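Long-range contact in fucolectin-related protein (Streptococcus pneumoniae, PDB 2J22), which binds fucose and probably recognises fucosylated blood group antigens as a calcium-containing carbohydrate-binding module of a pneumococcal virulence factor: residues T21-A35 with S48-I62. Sequence-based numbering, arbitrary orientation. Where two conformers were deposited one is given.
With CA (calcium ion), chain B.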
ATOM      1  N   THR A  21      -1.148  -3.264 -10.108  1.00 26.11           N
ATOM      2  CA  THR A  21      -1.290  -2.076  -9.268  1.00 25.66           C
ATOM      3  C   THR A  21      -1.663  -0.816 -10.049  1.00 26.39           C
ATOM      4  O   THR A  21      -1.457  -0.711 -11.319  1.00 25.98           O
ATOM      5  CB  THR A  21      -0.027  -1.854  -8.401  1.00 25.31           C
ATOM      6  OG1 THR A  21       1.109  -1.678  -9.254  1.00 26.68           O
ATOM      7  CG2 THR A  21       0.289  -3.094  -7.590  1.00 24.02           C
ATOM      8  N   ARG A  22      -2.211   0.161  -9.331  1.00 24.58           N
ATOM      9  CA  ARG A  22      -2.357   1.471  -9.927  1.00 26.31           C
ATOM     10  C   ARG A  22      -2.369   2.564  -8.834  1.00 25.51           C
ATOM     11  O   ARG A  22      -2.490   2.258  -7.647  1.00 25.50           O
ATOM     12  CB  ARG A  22      -3.624   1.529 -10.816  1.00 26.27           C
ATOM     13  CG  ARG A  22      -4.886   1.549 -10.035  1.00 29.95           C
ATOM     14  CD  ARG A  22      -6.132   1.261 -10.846  1.00 31.98           C
ATOM     15  NE  ARG A  22      -7.288   1.287  -9.942  1.00 35.74           N
ATOM     16  CZ  ARG A  22      -8.240   2.197 -10.040  1.00 33.70           C
ATOM     17  NH1 ARG A  22      -8.164   3.116 -10.999  1.00 36.22           N
ATOM     18  NH2 ARG A  22      -9.258   2.196  -9.205  1.00 32.13           N
ATOM     19  N   GLN A  23      -2.287   3.826  -9.233  1.00 24.91           N
ATOM     20  CA  GLN A  23      -2.281   4.885  -8.222  1.00 24.54           C
ATOM     21  C   GLN A  23      -2.800   6.171  -8.835  1.00 25.03           C
ATOM     22  O   GLN A  23      -2.980   6.255 -10.047  1.00 26.24           O
ATOM     23  CB  GLN A  23      -0.862   5.035  -7.579  1.00 23.30           C
ATOM     24  CG  GLN A  23       0.314   5.399  -8.534  1.00 22.63           C
ATOM     25  CD  GLN A  23       1.733   5.265  -7.904  1.00 19.78           C
ATOM     26  OE1 GLN A  23       1.904   4.800  -6.739  1.00 20.03           O
ATOM     27  NE2 GLN A  23       2.714   5.725  -8.612  1.00 19.52           N
ATOM     28  N   SER A  24      -3.057   7.152  -7.997  1.00 26.27           N
ATOM     29  CA  SER A  24      -3.689   8.400  -8.363  1.00 26.40           C
ATOM     30  C   SER A  24      -2.864   9.131  -9.425  1.00 27.07           C
ATOM     31  O   SER A  24      -3.446   9.700 -10.354  1.00 27.62           O
ATOM     32  CB  SER A  24      -3.884   9.250  -7.118  1.00 27.14           C
ATOM     33  OG  SER A  24      -2.610   9.476  -6.513  1.00 25.70           O
ATOM     34  N   SER A  25      -1.528   9.113  -9.312  1.00 25.21           N
ATOM     35  CA  SER A  25      -0.695   9.689 -10.370  1.00 23.82           C
ATOM     36  C   SER A  25       0.743   9.212 -10.135  1.00 23.75           C
ATOM     37  O   SER A  25       1.030   8.569  -9.157  1.00 21.18           O
ATOM     38  CB  SER A  25      -0.743  11.233 -10.374  1.00 22.37           C
ATOM     39  OG  SER A  25      -0.244  11.737  -9.135  1.00 22.82           O
ATOM     40  N   THR A  26       1.675   9.569 -10.992  1.00 25.15           N
ATOM     41  CA  THR A  26       3.043   9.089 -10.761  1.00 26.25           C
ATOM     42  C   THR A  26       4.021  10.236 -10.921  1.00 27.51           C
ATOM     43  O   THR A  26       3.900  11.053 -11.879  1.00 27.00           O
ATOM     44  CB  THR A  26       3.342   8.001 -11.791  1.00 26.76           C
ATOM     45  OG1 THR A  26       2.490   6.856 -11.573  1.00 27.97           O
ATOM     46  CG2 THR A  26       4.781   7.493 -11.682  1.00 24.26           C
ATOM     47  N   ASP A  27       4.977  10.329  -9.999  1.00 26.64           N
ATOM     48  CA  ASP A  27       6.020  11.349 -10.115  1.00 27.53           C
ATOM     49  C   ASP A  27       7.368  10.671  -9.893  1.00 26.43           C
ATOM     50  O   ASP A  27       7.438   9.653  -9.227  1.00 24.78           O
ATOM     51  CB  ASP A  27       5.777  12.413  -9.074  1.00 28.43           C
ATOM     52  CG  ASP A  27       5.975  13.825  -9.598  1.00 32.79           C
ATOM     53  OD1 ASP A  27       6.268  13.993 -10.787  1.00 34.17           O
ATOM     54  OD2 ASP A  27       5.860  14.829  -8.858  1.00 34.19           O
ATOM     55  N   TYR A  28       8.420  11.177 -10.528  1.00 24.90           N
ATOM     56  CA  TYR A  28       9.800  10.727 -10.179  1.00 24.68           C
ATOM     57  C   TYR A  28      10.040   9.265 -10.496  1.00 23.52           C
ATOM     58  O   TYR A  28      10.753   8.553  -9.818  1.00 22.91           O
ATOM     59  CB  TYR A  28      10.143  11.032  -8.713  1.00 23.27           C
ATOM     60  CG  TYR A  28       9.940  12.492  -8.360  1.00 24.64           C
ATOM     61  CD1 TYR A  28      10.710  13.488  -8.974  1.00 25.22           C
ATOM     62  CD2 TYR A  28       8.981  12.896  -7.400  1.00 21.20           C
ATOM     63  CE1 TYR A  28      10.512  14.859  -8.699  1.00 23.89           C
ATOM     64  CE2 TYR A  28       8.771  14.280  -7.092  1.00 23.58           C
ATOM     65  CZ  TYR A  28       9.548  15.247  -7.751  1.00 25.56           C
ATOM     66  OH  TYR A  28       9.384  16.594  -7.452  1.00 27.90           O
ATOM     67  N   ASN A  29       9.435   8.796 -11.569  1.00 24.88           N
ATOM     68  CA  ASN A  29       9.501   7.375 -11.878  1.00 24.29           C
ATOM     69  C   ASN A  29       9.035   6.445 -10.744  1.00 24.80           C
ATOM     70  O   ASN A  29       9.492   5.288 -10.638  1.00 24.48           O
ATOM     71  CB  ASN A  29      10.927   7.039 -12.389  1.00 25.52           C
ATOM     72  CG  ASN A  29      11.104   7.434 -13.856  1.00 28.41           C
ATOM     73  OD1 ASN A  29      10.111   7.630 -14.539  1.00 32.42           O
ATOM     74  ND2 ASN A  29      12.360   7.569 -14.332  1.00 25.03           N
ATOM     75  N   GLY A  30       8.139   6.938  -9.871  1.00 25.48           N
ATOM     76  CA  GLY A  30       7.695   6.116  -8.746  1.00 23.64           C
ATOM     77  C   GLY A  30       6.530   5.226  -9.073  1.00 23.31           C
ATOM     78  O   GLY A  30       5.484   5.348  -8.473  1.00 23.74           O
ATOM     79  N   PHE A  31       6.728   4.266  -9.972  1.00 24.56           N
ATOM     80  CA  PHE A  31       5.598   3.511 -10.505  1.00 25.25           C
ATOM     81  C   PHE A  31       4.923   2.721  -9.393  1.00 24.44           C
ATOM     82  O   PHE A  31       5.594   2.241  -8.534  1.00 23.09           O
ATOM     83  CB  PHE A  31       6.033   2.608 -11.686  1.00 26.16           C
ATOM     84  CG  PHE A  31       6.947   3.305 -12.655  1.00 27.61           C
ATOM     85  CD1 PHE A  31       6.529   4.469 -13.275  1.00 30.04           C
ATOM     86  CD2 PHE A  31       8.239   2.836 -12.891  1.00 32.47           C
ATOM     87  CE1 PHE A  31       7.358   5.159 -14.162  1.00 34.84           C
ATOM     88  CE2 PHE A  31       9.103   3.521 -13.802  1.00 35.64           C
ATOM     89  CZ  PHE A  31       8.652   4.692 -14.423  1.00 35.11           C
ATOM     90  N   SER A  32       3.595   2.606  -9.459  1.00 24.54           N
ATOM     91  CA  SER A  32       2.812   1.766  -8.564  1.00 23.63           C
ATOM     92  C   SER A  32       3.358   0.334  -8.338  1.00 22.53           C
ATOM     93  O   SER A  32       3.311  -0.143  -7.215  1.00 22.19           O
ATOM     94  CB  SER A  32       1.287   1.815  -8.891  1.00 22.95           C
ATOM     95  OG  SER A  32       0.934   0.969  -9.982  1.00 25.96           O
ATOM     96  N   ARG A  33       3.947  -0.297  -9.347  1.00 22.64           N
ATOM     97  CA  ARG A  33       4.438  -1.681  -9.279  0.50 22.45           C
ATOM     98  C   ARG A  33       5.610  -1.817  -8.317  1.00 22.59           C
ATOM     99  O   ARG A  33       5.939  -2.923  -7.899  1.00 21.70           O
ATOM    100  CB  ARG A  33       4.886  -2.151 -10.688  0.50 23.19           C
ATOM    101  CG  ARG A  33       6.082  -1.316 -11.325  0.50 22.50           C
ATOM    102  CD  ARG A  33       6.708  -1.960 -12.539  0.50 24.33           C
ATOM    103  NE  ARG A  33       7.836  -1.191 -13.099  0.50 25.20           N
ATOM    104  CZ  ARG A  33       7.715  -0.335 -14.103  0.50 26.72           C
ATOM    105  NH1 ARG A  33       6.534  -0.119 -14.646  0.50 29.47           N
ATOM    106  NH2 ARG A  33       8.767   0.305 -14.572  0.50 26.73           N
ATOM    107  N   LEU A  34       6.236  -0.657  -7.969  1.00 21.94           N
ATOM    108  CA  LEU A  34       7.456  -0.670  -7.167  1.00 21.28           C
ATOM    109  C   LEU A  34       7.062  -1.125  -5.792  1.00 21.75           C
ATOM    110  O   LEU A  34       7.941  -1.584  -5.033  1.00 21.65           O
ATOM    111  CB  LEU A  34       8.125   0.697  -7.097  1.00 22.51           C
ATOM    112  CG  LEU A  34       8.650   1.177  -8.468  1.00 21.06           C
ATOM    113  CD1 LEU A  34       9.409   2.500  -8.427  1.00 21.78           C
ATOM    114  CD2 LEU A  34       9.517  -0.012  -9.065  1.00 20.43           C
ATOM    115  N   ALA A  35       5.778  -0.999  -5.451  1.00 19.81           N
ATOM    116  CA  ALA A  35       5.411  -1.500  -4.096  1.00 20.07           C
ATOM    117  C   ALA A  35       5.158  -3.027  -4.068  1.00 19.20           C
ATOM    118  O   ALA A  35       4.865  -3.592  -3.022  1.00 21.18           O
ATOM    119  CB  ALA A  35       4.176  -0.726  -3.472  1.00 18.36           C
ATOM    120  N   SER A  48      12.973   1.422  -5.632  1.00 24.43           N
ATOM    121  CA  SER A  48      11.920   0.486  -5.250  1.00 23.44           C
ATOM    122  C   SER A  48      10.807   1.103  -4.410  1.00 20.84           C
ATOM    123  O   SER A  48      10.075   0.408  -3.714  1.00 19.30           O
ATOM    124  CB  SER A  48      12.534  -0.784  -4.607  1.00 24.66           C
ATOM    125  OG  SER A  48      11.668  -1.899  -4.793  1.00 25.92           O
ATOM    126  N   VAL A  49      10.627   2.416  -4.558  1.00 19.65           N
ATOM    127  CA  VAL A  49       9.620   3.166  -3.871  1.00 19.80           C
ATOM    128  C   VAL A  49       8.704   3.936  -4.842  1.00 21.30           C
ATOM    129  O   VAL A  49       9.197   4.636  -5.801  1.00 19.55           O
ATOM    130  CB  VAL A  49      10.306   4.105  -2.793  1.00 22.17           C
ATOM    131  CG1 VAL A  49       9.274   4.851  -1.902  1.00 19.79           C
ATOM    132  CG2 VAL A  49      11.236   3.309  -1.972  1.00 22.25           C
ATOM    133  N   THR A  50       7.372   3.782  -4.615  1.00 20.68           N
ATOM    134  CA  THR A  50       6.353   4.465  -5.419  1.00 19.37           C
ATOM    135  C   THR A  50       6.384   5.991  -5.057  1.00 19.00           C
ATOM    136  O   THR A  50       6.954   6.412  -4.024  1.00 19.06           O
ATOM    137  CB  THR A  50       4.907   3.889  -5.143  1.00 18.82           C
ATOM    138  OG1 THR A  50       4.469   4.340  -3.864  1.00 21.59           O
ATOM    139  CG2 THR A  50       4.836   2.280  -5.083  1.00 19.60           C
ATOM    140  N   HIS A  51       5.737   6.801  -5.874  1.00 18.73           N
ATOM    141  CA  HIS A  51       5.653   8.258  -5.708  1.00 19.84           C
ATOM    142  C   HIS A  51       4.509   8.810  -6.527  1.00 19.74           C
ATOM    143  O   HIS A  51       4.496   8.630  -7.770  1.00 21.52           O
ATOM    144  CB  HIS A  51       6.974   8.950  -6.115  1.00 20.03           C
ATOM    145  CG  HIS A  51       7.237  10.235  -5.370  1.00 22.91           C
ATOM    146  ND1 HIS A  51       6.291  11.222  -5.207  1.00 20.50           N
ATOM    147  CD2 HIS A  51       8.348  10.677  -4.737  1.00 22.03           C
ATOM    148  CE1 HIS A  51       6.814  12.232  -4.527  1.00 22.24           C
ATOM    149  NE2 HIS A  51       8.061  11.919  -4.216  1.00 22.37           N
ATOM    150  N   THR A  52       3.501   9.364  -5.870  1.00 21.11           N
ATOM    151  CA  THR A  52       2.469  10.111  -6.592  1.00 20.89           C
ATOM    152  C   THR A  52       2.876  11.562  -6.746  1.00 22.44           C
ATOM    153  O   THR A  52       3.813  12.049  -6.085  1.00 21.55           O
ATOM    154  CB  THR A  52       1.055   9.973  -5.915  1.00 22.25           C
ATOM    155  OG1 THR A  52       1.080  10.671  -4.664  1.00 23.23           O
ATOM    156  CG2 THR A  52       0.748   8.462  -5.472  1.00 20.13           C
ATOM    157  N   LYS A  53       2.164  12.279  -7.618  1.00 22.88           N
ATOM    158  CA  LYS A  53       2.103  13.718  -7.543  1.00 23.55           C
ATOM    159  C   LYS A  53       1.431  14.210  -6.269  1.00 25.18           C
ATOM    160  O   LYS A  53       0.954  13.423  -5.458  1.00 22.42           O
ATOM    161  CB  LYS A  53       1.391  14.278  -8.747  1.00 24.89           C
ATOM    162  CG  LYS A  53       2.249  14.109 -10.017  1.00 25.31           C
ATOM    163  CD  LYS A  53       1.405  14.333 -11.256  1.00 32.20           C
ATOM    164  CE  LYS A  53       2.201  14.831 -12.433  1.00 36.30           C
ATOM    165  NZ  LYS A  53       3.158  13.812 -12.919  1.00 39.83           N
ATOM    166  N   GLU A  54       1.286  15.528  -6.168  1.00 24.64           N
ATOM    167  CA  GLU A  54       0.729  16.101  -4.949  1.00 24.81           C
ATOM    168  C   GLU A  54      -0.812  16.107  -5.023  1.00 24.15           C
ATOM    169  O   GLU A  54      -1.456  17.145  -5.231  1.00 23.10           O
ATOM    170  CB  GLU A  54       1.267  17.493  -4.750  1.00 26.31           C
ATOM    171  CG  GLU A  54       2.772  17.562  -4.481  1.00 29.40           C
ATOM    172  CD  GLU A  54       3.248  18.993  -4.655  1.00 35.93           C
ATOM    173  OE1 GLU A  54       3.362  19.479  -5.806  1.00 37.74           O
ATOM    174  OE2 GLU A  54       3.411  19.668  -3.640  1.00 39.89           O
ATOM    175  N   ASP A  55      -1.409  14.934  -4.896  1.00 22.94           N
ATOM    176  CA  ASP A  55      -2.819  14.774  -5.310  1.00 24.38           C
ATOM    177  C   ASP A  55      -3.798  15.062  -4.173  1.00 24.22           C
ATOM    178  O   ASP A  55      -3.386  15.206  -2.997  1.00 23.95           O
ATOM    179  CB  ASP A  55      -3.085  13.336  -5.829  1.00 24.15           C
ATOM    180  CG  ASP A  55      -2.450  13.064  -7.146  1.00 25.45           C
ATOM    181  OD1 ASP A  55      -2.314  13.989  -8.001  1.00 30.11           O
ATOM    182  OD2 ASP A  55      -2.037  11.946  -7.430  1.00 24.62           O
ATOM    183  N   SER A  56      -5.103  15.073  -4.501  1.00 24.11           N
ATOM    184  CA  SER A  56      -6.113  15.453  -3.522  1.00 24.88           C
ATOM    185  C   SER A  56      -7.340  14.485  -3.418  1.00 25.19           C
ATOM    186  O   SER A  56      -8.428  14.845  -3.841  1.00 26.42           O
ATOM    187  CB  SER A  56      -6.588  16.914  -3.833  1.00 23.72           C
ATOM    188  OG  SER A  56      -5.485  17.762  -4.019  1.00 24.02           O
ATOM    189  N   PRO A  57      -7.207  13.284  -2.832  1.00 25.79           N
ATOM    190  CA  PRO A  57      -5.979  12.764  -2.220  1.00 24.15           C
ATOM    191  C   PRO A  57      -5.064  11.969  -3.141  1.00 22.96           C
ATOM    192  O   PRO A  57      -5.471  11.468  -4.193  1.00 23.31           O
ATOM    193  CB  PRO A  57      -6.547  11.768  -1.178  1.00 26.34           C
ATOM    194  CG  PRO A  57      -7.800  11.238  -1.837  1.00 23.68           C
ATOM    195  CD  PRO A  57      -8.361  12.360  -2.649  1.00 23.96           C
ATOM    196  N   SER A  58      -3.831  11.761  -2.681  1.00 22.77           N
ATOM    197  CA  SER A  58      -2.995  10.678  -3.178  1.00 21.49           C
ATOM    198  C   SER A  58      -3.427   9.305  -2.662  1.00 20.66           C
ATOM    199  O   SER A  58      -3.724   9.138  -1.477  1.00 21.93           O
ATOM    200  CB  SER A  58      -1.509  10.907  -2.827  1.00 19.81           C
ATOM    201  OG  SER A  58      -1.096  12.223  -3.193  1.00 18.93           O
ATOM    202  N   TRP A  59      -3.426   8.301  -3.552  1.00 20.72           N
ATOM    203  CA  TRP A  59      -3.769   6.961  -3.143  1.00 19.02           C
ATOM    204  C   TRP A  59      -3.029   5.953  -4.049  1.00 19.16           C
ATOM    205  O   TRP A  59      -2.510   6.299  -5.089  1.00 19.65           O
ATOM    206  CB  TRP A  59      -5.317   6.752  -3.157  1.00 18.47           C
ATOM    207  CG  TRP A  59      -5.945   7.070  -4.530  1.00 21.67           C
ATOM    208  CD1 TRP A  59      -6.585   8.209  -4.883  1.00 23.92           C
ATOM    209  CD2 TRP A  59      -5.982   6.218  -5.680  1.00 22.74           C
ATOM    210  NE1 TRP A  59      -7.001   8.142  -6.197  1.00 21.07           N
ATOM    211  CE2 TRP A  59      -6.638   6.926  -6.710  1.00 24.84           C
ATOM    212  CE3 TRP A  59      -5.514   4.914  -5.954  1.00 26.27           C
ATOM    213  CZ2 TRP A  59      -6.813   6.396  -8.003  1.00 23.49           C
ATOM    214  CZ3 TRP A  59      -5.683   4.374  -7.225  1.00 25.85           C
ATOM    215  CH2 TRP A  59      -6.354   5.120  -8.244  1.00 27.65           C
ATOM    216  N   TRP A  60      -3.029   4.709  -3.615  1.00 18.72           N
ATOM    217  CA  TRP A  60      -2.444   3.583  -4.330  1.00 19.14           C
ATOM    218  C   TRP A  60      -3.307   2.340  -4.102  1.00 19.67           C
ATOM    219  O   TRP A  60      -3.914   2.148  -3.032  1.00 18.33           O
ATOM    220  CB  TRP A  60      -0.987   3.372  -3.851  1.00 17.59           C
ATOM    221  CG  TRP A  60      -0.296   2.106  -4.285  1.00 15.47           C
ATOM    222  CD1 TRP A  60       0.746   2.024  -5.149  1.00 14.45           C
ATOM    223  CD2 TRP A  60      -0.476   0.802  -3.741  1.00 16.08           C
ATOM    224  NE1 TRP A  60       1.189   0.733  -5.214  1.00 19.70           N
ATOM    225  CE2 TRP A  60       0.477  -0.031  -4.343  1.00 15.72           C
ATOM    226  CE3 TRP A  60      -1.328   0.255  -2.752  1.00 14.81           C
ATOM    227  CZ2 TRP A  60       0.549  -1.408  -4.102  1.00 18.19           C
ATOM    228  CZ3 TRP A  60      -1.237  -1.111  -2.461  1.00 17.75           C
ATOM    229  CH2 TRP A  60      -0.310  -1.933  -3.154  1.00 19.86           C
ATOM    230  N   GLU A  61      -3.382   1.482  -5.111  1.00 21.57           N
ATOM    231  CA  GLU A  61      -4.273   0.331  -5.047  1.00 22.53           C
ATOM    232  C   GLU A  61      -3.671  -0.910  -5.670  1.00 22.74           C
ATOM    233  O   GLU A  61      -2.917  -0.816  -6.668  1.00 24.53           O
ATOM    234  CB  GLU A  61      -5.520   0.635  -5.866  1.00 22.86           C
ATOM    235  CG  GLU A  61      -6.715  -0.203  -5.529  1.00 25.56           C
ATOM    236  CD  GLU A  61      -7.904   0.419  -6.169  1.00 31.15           C
ATOM    237  OE1 GLU A  61      -8.070   0.223  -7.403  1.00 31.28           O
ATOM    238  OE2 GLU A  61      -8.592   1.146  -5.455  1.00 28.59           O
ATOM    239  N   ILE A  62      -4.052  -2.066  -5.119  1.00 22.69           N
ATOM    240  CA  ILE A  62      -3.619  -3.377  -5.620  1.00 24.09           C
ATOM    241  C   ILE A  62      -4.862  -4.246  -5.843  1.00 24.69           C
ATOM    242  O   ILE A  62      -5.778  -4.260  -5.011  1.00 23.26           O
ATOM    243  CB  ILE A  62      -2.633  -4.056  -4.668  1.00 23.18           C
ATOM    244  CG1 ILE A  62      -2.131  -5.377  -5.287  1.00 22.23           C
ATOM    245  CG2 ILE A  62      -3.278  -4.246  -3.253  1.00 25.65           C
ATOM    246  CD1 ILE A  62      -1.065  -6.076  -4.503  1.00 21.13           C
TER
HETATM  247 CA    CA B1150       9.582  -2.166  -3.421  1.00 22.38          CA
HETATM  248  O   HOH W   1       2.126   5.494  -4.309  1.00 15.70           O
HETATM  249  O   HOH W   2       5.122  14.553  -6.149  1.00 28.63           O
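Arg22 and Glu61, a hydrogen-bonded pair of the antiparallel strands 20-23 and 59-64, run side by side, and the guanidinium grips one oxygen side-on: NE and NH2 each lie 2.9 Å from Glu61 OE1, on the same face of the carboxylate. Glu61 OE2 turns to Arg127 on the next strand. Trp59 CH2 lies over the centre of the guanidinium, the planes steeply inclined to each other, while farther along this indole Ser24 CB lies over the face of the five-membered ring, 3.5 Å from its centroid, in a CH-pi contact. On the face carrying Gln23, the Trp60 ring edge points NE1 almost straight at Ser32 O (3.0 Å, 173°), and Ala35 CB packs against CZ2. With CG anti to the backbone N (chi1 169°), Trp60 also presents CD1 to Gln23 OE1; a water joins this oxygen to Thr50 OG1, a hydroxyl also hydrogen-bonded to Leu139. NE2 of the same amide holds Gly30 O.

Beyond the strands, Asp55 OD2 accepts from Ser24 OG (2.7 Å) and from Ser25 OG, a very short bond of doubtful exact length; Ser25 OG in turn receives Lys53 N. Tyr28 sets its edge over the His51 face, planes at 65°. Leu34 O and both Ser48 oxygens bind calcium, the site completed by Asp37, Asn39, Ala140 and Glu141. This edge of the galactose-binding-type beta-sandwich thus joins strand pairing to a calcium-tied loop; the grip of Arg22, with Arg127 beyond, probably keeps Glu61 ionised.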